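Local coordinates for protein inactive dihydroorotase-like domain (Chaetomium thermophilum, PDB 5NNL) that forms a catalytically inactive domain of the dihydroorotase-like family, folded as a beta/alpha barrel with an added beta-strand region, at residues Thr31-Ala36 and Val237-Ala242; Met41-Pro46 and Val95-Ile100; Gln114-Phe119 and Ser145-Arg150; Val181-Leu186 and Phe196-Glu201. One frame throughout, in Å; residues are numbered along the deposited sequence.

Contact 1. Residues Thr31-Ala36 and Val237-Ala242; sequences TQASIA and VGIADA
In Ile239 CG2 is anti to the backbone N and CG1 to the carbonyl carbon (chi1 -66°), while CD1 continues the extended chain (chi2 174°); this turns both methyls to Ala33. The partner is helix 26-37, which comes just before strand 39-44 of the beta/alpha barrel, and Ile239 sits in the loop that leads into helix 242-251. The contact therefore joins parts from the beginning and the end of the barrel region, two hundred residues apart in sequence.

It is small, about 120 Å² in all, and no hydrogen bond crosses it. The two branches of the isoleucine meet different parts of the helix. CD1 meets the methyl group of Ala33, with Ile239 CD1 and Ala33 CB 4.1 Å apart. CG2 lies mainly on the helix backbone: Ile239 CG2 is 3.4 Å from Ala33 O and 3.7 Å from Ala33 C. The same methyl also lies 3.9 Å from Ser34 CA, so it spans the peptide link between the two residues. The methyl of Ala33 lies beside the branched side chain and also packs on Thr236, just before the loop segment.

Ser34 plays a quieter part. Its CB is directed away from the loop, and the hydroxyl turns back along its own helix to bond the carbonyl oxygen of Val30, which satisfies a polar group beside an apolar contact. Of its side chain, what faces the loop is a loose approach, Ser34 OG to Ile239 CD1 at 4.3 Å.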
# COMPACT_ATOMS: atom_id res chain seq x y z
N THR A 31 -8.52 -9.58 -1.19
CA THR A 31 -8.65 -9.77 0.25
C THR A 31 -8.32 -11.21 0.66
O THR A 31 -7.89 -11.43 1.79
CB THR A 31 -10.07 -9.41 0.72
OG1 THR A 31 -11.03 -10.29 0.12
CG2 THR A 31 -10.39 -7.97 0.35
N GLN A 32 -8.52 -12.17 -0.24
CA GLN A 32 -8.12 -13.55 0.05
C GLN A 32 -6.61 -13.67 0.18
O GLN A 32 -6.09 -14.15 1.19
CB GLN A 32 -8.61 -14.50 -1.06
CG GLN A 32 -10.11 -14.61 -1.22
CD GLN A 32 -10.49 -15.53 -2.37
OE1 GLN A 32 -9.70 -16.37 -2.81
NE2 GLN A 32 -11.71 -15.37 -2.88
N ALA A 33 -5.89 -13.24 -0.86
CA ALA A 33 -4.44 -13.31 -0.84
C ALA A 33 -3.86 -12.44 0.27
O ALA A 33 -2.80 -12.75 0.81
CB ALA A 33 -3.87 -12.89 -2.19
N SER A 34 -4.55 -11.35 0.63
CA SER A 34 -4.08 -10.49 1.71
C SER A 34 -4.12 -11.22 3.05
O SER A 34 -3.11 -11.30 3.76
CB SER A 34 -4.90 -9.21 1.76
OG SER A 34 -4.60 -8.36 0.66
N ILE A 35 -5.28 -11.77 3.41
CA ILE A 35 -5.40 -12.44 4.71
C ILE A 35 -4.47 -13.64 4.76
O ILE A 35 -3.86 -13.93 5.80
CB ILE A 35 -6.86 -12.82 5.00
CG1 ILE A 35 -7.05 -13.16 6.49
CG2 ILE A 35 -7.33 -14.01 4.14
CD1 ILE A 35 -6.91 -11.97 7.41
N ALA A 36 -4.31 -14.34 3.64
CA ALA A 36 -3.39 -15.47 3.60
C ALA A 36 -1.95 -15.04 3.82
O ALA A 36 -1.12 -15.83 4.29
CB ALA A 36 -3.51 -16.20 2.26
N VAL A 237 -0.40 -10.42 -7.63
CA VAL A 237 1.05 -10.28 -7.75
C VAL A 237 1.59 -9.46 -6.58
O VAL A 237 1.04 -8.41 -6.23
CB VAL A 237 1.43 -9.63 -9.09
CG1 VAL A 237 1.32 -10.63 -10.22
CG2 VAL A 237 0.59 -8.38 -9.37
N GLY A 238 2.67 -9.95 -5.98
CA GLY A 238 3.41 -9.21 -4.98
C GLY A 238 2.88 -9.28 -3.57
O GLY A 238 3.53 -8.74 -2.66
N ILE A 239 1.74 -9.93 -3.33
CA ILE A 239 1.16 -9.92 -1.99
C ILE A 239 1.85 -10.94 -1.09
O ILE A 239 2.19 -10.62 0.06
CB ILE A 239 -0.36 -10.16 -2.06
CG1 ILE A 239 -1.03 -8.98 -2.77
CG2 ILE A 239 -0.95 -10.32 -0.65
CD1 ILE A 239 -2.51 -9.17 -3.04
N ALA A 240 2.06 -12.16 -1.57
CA ALA A 240 2.71 -13.19 -0.77
C ALA A 240 4.23 -13.06 -0.74
O ALA A 240 4.87 -13.77 0.04
CB ALA A 240 2.32 -14.57 -1.30
N ASP A 241 4.80 -12.17 -1.55
CA ASP A 241 6.25 -11.97 -1.61
C ASP A 241 6.75 -10.98 -0.57
O ASP A 241 7.88 -11.12 -0.08
CB ASP A 241 6.65 -11.45 -2.99
CG ASP A 241 6.81 -12.54 -4.02
OD1 ASP A 241 6.67 -13.73 -3.65
OD2 ASP A 241 7.07 -12.20 -5.19
N ALA A 242 5.94 -9.97 -0.25
CA ALA A 242 6.47 -8.78 0.41
C ALA A 242 7.07 -9.12 1.77
O ALA A 242 8.24 -8.81 2.04
CB ALA A 242 5.36 -7.74 0.55

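Contact 2. Residues Met41-Pro46 and Val95-Ile100; sequences MIRIMP and VGSLFI
Inside the beta/alpha barrel, Arg43 of strand 39-44 passes over the intervening strand 73-79 to meet Ser97 and Phe99, at and just before strand 98-100. Its CG is anti to the backbone N (chi1 166°), and the chain stays straight as far as NE; this extended chain carries the guanidinium past strand 73-79.

The hydrogen bond is made by NE rather than by a terminal nitrogen: Arg43 NE donates to Ser97 OG over 2.8 Å. It is nearly straight, 166° at the hydrogen, and the hydroxyl oxygen lies at the guanidinium edge, in its plane. The serine oxygen is also hydrogen-bonded to Ser77 OG of the middle strand. Arg43 NH1 donates to the carbonyl of Ile12, and NH2 has a weak bond to Ser77, so several partners fix the rotation of this buried cationic group.

Phe99 holds the other end of the contact. Its CG stands opposite its backbone N, beside the carbonyl carbon, and its CB makes the closest approaches to both partners. The side chain crosses that of Arg43 at about a right angle, with guanidinium and ring planes 55° apart; Arg43 NH2 comes within 3.8 Å of Phe99 CB. Pro46, just beyond strand 39-44, also crosses Phe99 and wedges its ring carbon against the base of the aromatic side chain. Here Pro46 CG is 3.5 Å from Phe99 CB and 4.0 Å from Phe99 CD2.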
# COMPACT_ATOMS: atom_id res chain seq x y z
N MET A 41 -5.97 -5.97 7.35
CA MET A 41 -6.51 -4.66 7.03
C MET A 41 -5.73 -4.10 5.85
O MET A 41 -4.50 -4.04 5.90
CB MET A 41 -6.41 -3.70 8.22
CG MET A 41 -7.75 -3.24 8.78
SD MET A 41 -8.66 -2.15 7.66
CE MET A 41 -8.95 -0.75 8.74
N ILE A 42 -6.44 -3.68 4.81
CA ILE A 42 -5.80 -3.13 3.62
C ILE A 42 -6.56 -1.88 3.18
O ILE A 42 -7.79 -1.84 3.23
CB ILE A 42 -5.74 -4.16 2.47
CG1 ILE A 42 -7.15 -4.56 2.01
CG2 ILE A 42 -4.94 -5.38 2.90
CD1 ILE A 42 -7.17 -5.43 0.76
N ARG A 43 -5.81 -0.87 2.76
CA ARG A 43 -6.38 0.27 2.06
C ARG A 43 -6.33 -0.01 0.56
O ARG A 43 -5.28 -0.38 0.03
CB ARG A 43 -5.63 1.56 2.38
CG ARG A 43 -5.95 2.71 1.42
CD ARG A 43 -5.21 3.99 1.76
NE ARG A 43 -5.39 4.96 0.69
CZ ARG A 43 -4.73 4.93 -0.47
NH1 ARG A 43 -3.83 3.98 -0.70
NH2 ARG A 43 -4.97 5.85 -1.39
N ILE A 44 -7.47 0.16 -0.10
CA ILE A 44 -7.59 -0.12 -1.52
C ILE A 44 -7.16 1.11 -2.30
O ILE A 44 -7.66 2.22 -2.07
CB ILE A 44 -9.03 -0.53 -1.88
CG1 ILE A 44 -9.52 -1.65 -0.95
CG2 ILE A 44 -9.12 -0.96 -3.33
CD1 ILE A 44 -8.66 -2.89 -0.97
N MET A 45 -6.22 0.92 -3.22
CA MET A 45 -5.73 2.02 -4.04
C MET A 45 -6.86 2.51 -4.95
O MET A 45 -7.38 1.72 -5.74
CB MET A 45 -4.53 1.58 -4.87
CG MET A 45 -3.34 1.13 -4.03
SD MET A 45 -1.93 0.62 -5.02
CE MET A 45 -1.45 2.18 -5.76
N PRO A 46 -7.26 3.78 -4.88
CA PRO A 46 -8.40 4.24 -5.69
C PRO A 46 -8.15 4.19 -7.19
O PRO A 46 -9.12 4.20 -7.96
CB PRO A 46 -8.63 5.68 -5.20
CG PRO A 46 -7.32 6.11 -4.61
CD PRO A 46 -6.67 4.87 -4.07
N VAL A 95 -15.08 7.02 2.67
CA VAL A 95 -13.72 6.59 2.36
C VAL A 95 -12.82 6.95 3.54
O VAL A 95 -13.21 7.69 4.45
CB VAL A 95 -13.19 7.20 1.05
CG1 VAL A 95 -13.97 6.66 -0.14
CG2 VAL A 95 -13.27 8.72 1.10
N GLY A 96 -11.61 6.42 3.52
CA GLY A 96 -10.68 6.61 4.62
C GLY A 96 -9.52 7.53 4.28
O GLY A 96 -8.68 7.79 5.15
N SER A 97 -9.45 8.02 3.05
CA SER A 97 -8.30 8.81 2.64
C SER A 97 -8.55 9.43 1.27
O SER A 97 -9.35 8.93 0.48
CB SER A 97 -7.03 7.95 2.57
OG SER A 97 -7.14 7.03 1.51
N LEU A 98 -7.83 10.51 1.00
CA LEU A 98 -7.84 11.16 -0.31
C LEU A 98 -6.49 10.96 -0.99
O LEU A 98 -5.44 11.27 -0.41
CB LEU A 98 -8.13 12.66 -0.17
CG LEU A 98 -7.95 13.50 -1.45
CD1 LEU A 98 -8.90 13.01 -2.53
CD2 LEU A 98 -8.18 14.98 -1.16
N PHE A 99 -6.52 10.45 -2.21
CA PHE A 99 -5.33 10.25 -3.01
C PHE A 99 -5.21 11.36 -4.05
O PHE A 99 -6.13 11.58 -4.84
CB PHE A 99 -5.36 8.88 -3.70
CG PHE A 99 -4.15 8.61 -4.55
CD1 PHE A 99 -2.88 8.56 -3.98
CD2 PHE A 99 -4.27 8.38 -5.91
CE1 PHE A 99 -1.77 8.30 -4.76
CE2 PHE A 99 -3.16 8.12 -6.69
CZ PHE A 99 -1.91 8.08 -6.11
N ILE A 100 -4.08 12.05 -4.04
CA ILE A 100 -3.82 13.16 -4.96
C ILE A 100 -2.65 12.79 -5.85
O ILE A 100 -1.49 12.97 -5.47
CB ILE A 100 -3.54 14.47 -4.20
CG1 ILE A 100 -4.70 14.80 -3.26
CG2 ILE A 100 -3.32 15.60 -5.19
CD1 ILE A 100 -4.50 16.06 -2.44

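Contact 3. Residues Gln114-Phe119 and Ser145-Arg150; sequences QVEAHF and SLHNRR
A His-carboxylate hydrogen bond, His147 to Glu116, ties two neighbouring helices on the outside of the beta/alpha barrel: helix 111-121 and the C-terminal end of helix 134-146. That end is closed by a Schellman motif, with Asn148 at positive phi, and His147 directly precedes Asn148 in that turn.

His147 NE2 donates to Glu116 OE1 over only 2.6 Å, at 162° at the hydrogen. The carboxylate oxygen receives it on its syn lone pair, close to the plane of the imidazole, and the two flat groups are nearly coplanar, 26° apart. Glu116 gets there by a bend at chi2 (65°), which swings the carboxylate toward the histidine edge. Its other oxygen lies close to the carboxylate of Asp120, so the two acids would probably favour a protonated His147.

Phe119 packs beside the hydrogen bond: its CB sits over one face of the imidazole, 4.1 Å from the His147 ring centroid, as a CH-pi contact. The Phe119 ring itself meets that of His147 obliquely, with Phe119 CD2 3.9 Å from His147 CD2. Arg149 supplies the next neighbour with its aliphatic portion: Phe119 CE2 touches Arg149 CD at 3.7 Å. The polar end of this folded arginine turns elsewhere, to backbone carbonyls including that of Lys126, and Arg149 NE donates to Arg150 O over 2.7 Å.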
# COMPACT_ATOMS: atom_id res chain seq x y z
N GLN A 114 -5.21 23.74 -8.18
CA GLN A 114 -6.12 22.60 -8.20
C GLN A 114 -5.98 21.76 -6.94
O GLN A 114 -6.98 21.31 -6.37
CB GLN A 114 -5.86 21.74 -9.44
CG GLN A 114 -5.91 22.49 -10.76
CD GLN A 114 -5.44 21.64 -11.92
OE1 GLN A 114 -5.98 20.55 -12.16
NE2 GLN A 114 -4.43 22.12 -12.64
N VAL A 115 -4.74 21.54 -6.49
CA VAL A 115 -4.53 20.78 -5.26
C VAL A 115 -5.00 21.58 -4.05
O VAL A 115 -5.55 21.02 -3.10
CB VAL A 115 -3.05 20.37 -5.14
CG1 VAL A 115 -2.76 19.73 -3.78
CG2 VAL A 115 -2.67 19.41 -6.26
N GLU A 116 -4.81 22.90 -4.08
CA GLU A 116 -5.26 23.74 -2.97
C GLU A 116 -6.76 23.60 -2.75
O GLU A 116 -7.22 23.64 -1.60
CB GLU A 116 -4.88 25.20 -3.23
CG GLU A 116 -5.54 26.22 -2.29
CD GLU A 116 -5.11 26.08 -0.85
OE1 GLU A 116 -4.13 25.36 -0.58
OE2 GLU A 116 -5.74 26.71 0.03
N ALA A 117 -7.53 23.45 -3.82
CA ALA A 117 -8.97 23.32 -3.69
C ALA A 117 -9.33 22.11 -2.82
O ALA A 117 -10.14 22.22 -1.89
CB ALA A 117 -9.62 23.20 -5.08
N HIS A 118 -8.72 20.96 -3.10
CA HIS A 118 -8.96 19.77 -2.28
C HIS A 118 -8.54 20.00 -0.84
O HIS A 118 -9.25 19.62 0.09
CB HIS A 118 -8.23 18.58 -2.88
CG HIS A 118 -8.70 18.19 -4.24
ND1 HIS A 118 -9.69 17.25 -4.45
CD2 HIS A 118 -8.32 18.61 -5.47
CE1 HIS A 118 -9.90 17.12 -5.75
NE2 HIS A 118 -9.08 17.93 -6.39
N PHE A 119 -7.38 20.63 -0.63
CA PHE A 119 -6.95 20.95 0.73
C PHE A 119 -7.96 21.84 1.44
O PHE A 119 -8.10 21.76 2.67
CB PHE A 119 -5.58 21.63 0.70
CG PHE A 119 -4.43 20.68 0.79
CD1 PHE A 119 -4.05 19.93 -0.31
CD2 PHE A 119 -3.73 20.53 1.97
CE1 PHE A 119 -3.00 19.05 -0.23
CE2 PHE A 119 -2.68 19.65 2.06
CZ PHE A 119 -2.30 18.91 0.96
N SER A 145 2.11 22.23 4.87
CA SER A 145 2.68 23.13 5.87
C SER A 145 1.82 24.37 6.05
O SER A 145 1.63 24.84 7.18
CB SER A 145 4.10 23.52 5.48
OG SER A 145 4.63 24.45 6.41
N LEU A 146 1.30 24.93 4.95
CA LEU A 146 0.52 26.15 5.04
C LEU A 146 -0.85 25.91 5.66
O LEU A 146 -1.43 26.83 6.25
CB LEU A 146 0.37 26.79 3.66
CG LEU A 146 1.65 27.36 3.04
CD1 LEU A 146 1.39 27.89 1.64
CD2 LEU A 146 2.25 28.46 3.91
N HIS A 147 -1.40 24.71 5.53
CA HIS A 147 -2.64 24.37 6.21
C HIS A 147 -2.40 23.68 7.54
O HIS A 147 -3.37 23.30 8.21
CB HIS A 147 -3.51 23.49 5.31
CG HIS A 147 -3.94 24.17 4.05
ND1 HIS A 147 -5.14 24.84 3.95
CD2 HIS A 147 -3.34 24.29 2.85
CE1 HIS A 147 -5.26 25.34 2.73
NE2 HIS A 147 -4.18 25.01 2.04
N ASN A 148 -1.14 23.51 7.94
CA ASN A 148 -0.78 22.85 9.19
C ASN A 148 -1.57 21.55 9.38
O ASN A 148 -2.23 21.33 10.39
CB ASN A 148 -0.99 23.77 10.38
CG ASN A 148 -0.40 23.21 11.66
OD1 ASN A 148 0.69 22.64 11.66
ND2 ASN A 148 -1.13 23.33 12.75
N ARG A 149 -1.50 20.68 8.37
CA ARG A 149 -2.14 19.38 8.42
C ARG A 149 -1.15 18.33 7.93
O ARG A 149 -0.02 18.64 7.53
CB ARG A 149 -3.44 19.36 7.60
CG ARG A 149 -3.28 19.61 6.10
CD ARG A 149 -4.26 18.75 5.33
NE ARG A 149 -4.03 17.33 5.61
CZ ARG A 149 -4.98 16.41 5.68
NH1 ARG A 149 -6.26 16.73 5.50
NH2 ARG A 149 -4.65 15.15 5.95
N ARG A 150 -1.58 17.07 7.95
CA ARG A 150 -0.72 15.94 7.65
C ARG A 150 -0.73 15.63 6.16
O ARG A 150 -1.72 15.87 5.46
CB ARG A 150 -1.16 14.70 8.43
CG ARG A 150 -1.28 14.91 9.93
CD ARG A 150 -1.76 13.65 10.64
NE ARG A 150 -0.78 12.56 10.57
CZ ARG A 150 -0.26 11.92 11.62
NH1 ARG A 150 -0.62 12.21 12.86
NH2 ARG A 150 0.63 10.96 11.41

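Contact 4. Residues Val181-Leu186 and Phe196-Glu201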
# COMPACT_ATOMS: atom_id res chain seq x y z
N VAL A 181 7.68 -2.48 -1.05
CA VAL A 181 8.68 -3.46 -0.63
C VAL A 181 9.59 -3.85 -1.78
O VAL A 181 10.81 -3.98 -1.61
CB VAL A 181 7.98 -4.70 -0.02
CG1 VAL A 181 9.00 -5.82 0.24
CG2 VAL A 181 7.27 -4.32 1.27
N TYR A 182 9.03 -4.05 -2.98
CA TYR A 182 9.85 -4.42 -4.13
C TYR A 182 10.95 -3.40 -4.38
O TYR A 182 12.03 -3.76 -4.86
CB TYR A 182 8.99 -4.57 -5.38
CG TYR A 182 8.38 -5.94 -5.61
CD1 TYR A 182 8.42 -6.93 -4.64
CD2 TYR A 182 7.77 -6.24 -6.82
CE1 TYR A 182 7.86 -8.17 -4.87
CE2 TYR A 182 7.21 -7.47 -7.06
CZ TYR A 182 7.26 -8.44 -6.09
OH TYR A 182 6.69 -9.66 -6.34
N SER A 183 10.69 -2.12 -4.09
CA SER A 183 11.69 -1.09 -4.34
C SER A 183 13.00 -1.36 -3.61
O SER A 183 14.06 -0.95 -4.07
CB SER A 183 11.15 0.28 -3.93
OG SER A 183 10.07 0.69 -4.76
N LEU A 184 12.94 -2.03 -2.45
CA LEU A 184 14.14 -2.29 -1.68
C LEU A 184 14.95 -3.48 -2.19
O LEU A 184 16.12 -3.62 -1.82
CB LEU A 184 13.79 -2.52 -0.21
CG LEU A 184 13.25 -1.33 0.60
CD1 LEU A 184 13.09 -1.71 2.06
CD2 LEU A 184 14.15 -0.10 0.47
N PHE A 185 14.36 -4.32 -3.04
CA PHE A 185 15.00 -5.55 -3.49
C PHE A 185 15.07 -5.68 -5.00
O PHE A 185 15.57 -6.71 -5.49
CB PHE A 185 14.27 -6.75 -2.89
CG PHE A 185 14.16 -6.70 -1.40
CD1 PHE A 185 15.20 -7.12 -0.60
CD2 PHE A 185 13.01 -6.22 -0.80
CE1 PHE A 185 15.10 -7.07 0.77
CE2 PHE A 185 12.90 -6.16 0.58
CZ PHE A 185 13.95 -6.59 1.36
N LEU A 186 14.60 -4.69 -5.75
CA LEU A 186 14.72 -4.65 -7.21
C LEU A 186 15.13 -3.25 -7.63
O LEU A 186 14.61 -2.27 -7.10
CB LEU A 186 13.41 -5.02 -7.91
CG LEU A 186 12.85 -6.42 -7.66
CD1 LEU A 186 11.42 -6.49 -8.17
CD2 LEU A 186 13.70 -7.48 -8.33
N PHE A 196 10.54 2.71 -13.56
CA PHE A 196 9.76 2.87 -12.34
C PHE A 196 10.44 2.24 -11.13
O PHE A 196 10.02 2.50 -10.00
CB PHE A 196 8.35 2.28 -12.52
CG PHE A 196 8.34 0.93 -13.17
CD1 PHE A 196 8.52 -0.22 -12.41
CD2 PHE A 196 8.17 0.80 -14.53
CE1 PHE A 196 8.51 -1.47 -13.01
CE2 PHE A 196 8.16 -0.44 -15.14
CZ PHE A 196 8.33 -1.57 -14.38
N LEU A 197 11.46 1.42 -11.35
CA LEU A 197 12.28 0.92 -10.25
C LEU A 197 13.35 1.94 -9.90
O LEU A 197 13.74 2.77 -10.74
CB LEU A 197 12.94 -0.40 -10.64
CG LEU A 197 12.05 -1.64 -10.79
CD1 LEU A 197 12.89 -2.80 -11.29
CD2 LEU A 197 11.38 -1.99 -9.47
N PRO A 198 13.87 1.91 -8.68
CA PRO A 198 14.97 2.81 -8.32
C PRO A 198 16.26 2.42 -9.00
O PRO A 198 16.49 1.25 -9.33
CB PRO A 198 15.08 2.64 -6.80
CG PRO A 198 14.59 1.26 -6.55
CD PRO A 198 13.47 1.05 -7.54
N THR A 199 17.12 3.41 -9.20
CA THR A 199 18.49 3.11 -9.59
C THR A 199 19.21 2.48 -8.39
O THR A 199 18.74 2.60 -7.26
CB THR A 199 19.23 4.38 -10.03
OG1 THR A 199 19.41 5.25 -8.90
CG2 THR A 199 18.46 5.11 -11.12
N PRO A 200 20.33 1.80 -8.63
CA PRO A 200 21.11 1.29 -7.48
C PRO A 200 21.43 2.37 -6.46
O PRO A 200 21.40 2.10 -5.25
CB PRO A 200 22.36 0.73 -8.15
CG PRO A 200 21.91 0.32 -9.51
CD PRO A 200 20.88 1.34 -9.91
N GLU A 201 21.73 3.59 -6.90
CA GLU A 201 22.01 4.67 -5.96
C GLU A 201 20.75 5.09 -5.22
O GLU A 201 20.79 5.37 -4.02
CB GLU A 201 22.62 5.87 -6.68
CG GLU A 201 22.75 7.10 -5.78
CD GLU A 201 23.74 8.13 -6.30
OE1 GLU A 201 24.38 7.88 -7.34
OE2 GLU A 201 23.87 9.20 -5.67
O HOH W 1 10.17 1.95 -7.03
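The backbone that carries Ser183 and Leu186, in and just past the short, weakly bonded helix 181-185, runs close to the extended chain at Leu197 and Pro198; the nearest CA atoms, those of Ser183 and Leu197, are 6.3 Å apart. Helix 181-185 directly follows barrel strand 175-180, and the loop joining the two segments carries the disulfide Cys191-Cys194.

Pro198 is the central piece. Its ring carbons fit against two carbonyl oxygens of segment 181-186: Pro198 CG is 3.4 Å from Ser183 O, while Pro198 CD is 3.5 Å from Leu186 O. Next to it, Leu197 meets the base of Leu186, with Leu197 CD2 4.0 Å and CD1 4.1 Å from Leu186 CB. In Leu197, with CG anti to the carbonyl carbon (chi1 -69°), beside the backbone N, the two methyls lie against Leu186 CB.

No direct hydrogen bond joins the segments, but a water does. It lies 2.6 Å from Ser183 OG and donates to Phe196 O at 3.0 Å. Ser183 O also receives a hydrogen bond from the side chain of Gln203, and Thr199 caps the N-terminus of helix 200-207 through Asp202 N.

Leucine thus meets leucine, while the proline ring carbons lie on two carbonyl oxygens; with no direct hydrogen bond, a water makes the polar link from Ser183 OG to Phe196 O.

The contacts spread over the beta/alpha barrel. Contacts 2, 3 and 4 follow one another along the chain, and all three fall between the two halves of contact 1. Contacts 1 and 2 have centres about 17 Å apart and share a helix-strand unit, Ser34 and Thr31 of helix 26-37 packing on Ile42 of strand 39-44. Contacts 2 and 3, centres about 18 Å apart, join where Leu98 and Ile100 meet helix 111-121. Contacts 1 and 4 touch through Asp241 and Tyr182, a probable hydrogen bond. Contacts 1 and 3, centres about 34 Å apart, lie on opposite sides of the chain's centre. Contact 2 lies between barrel strands, contact 3 between outer helices, and contacts 1 and 4 involve loops.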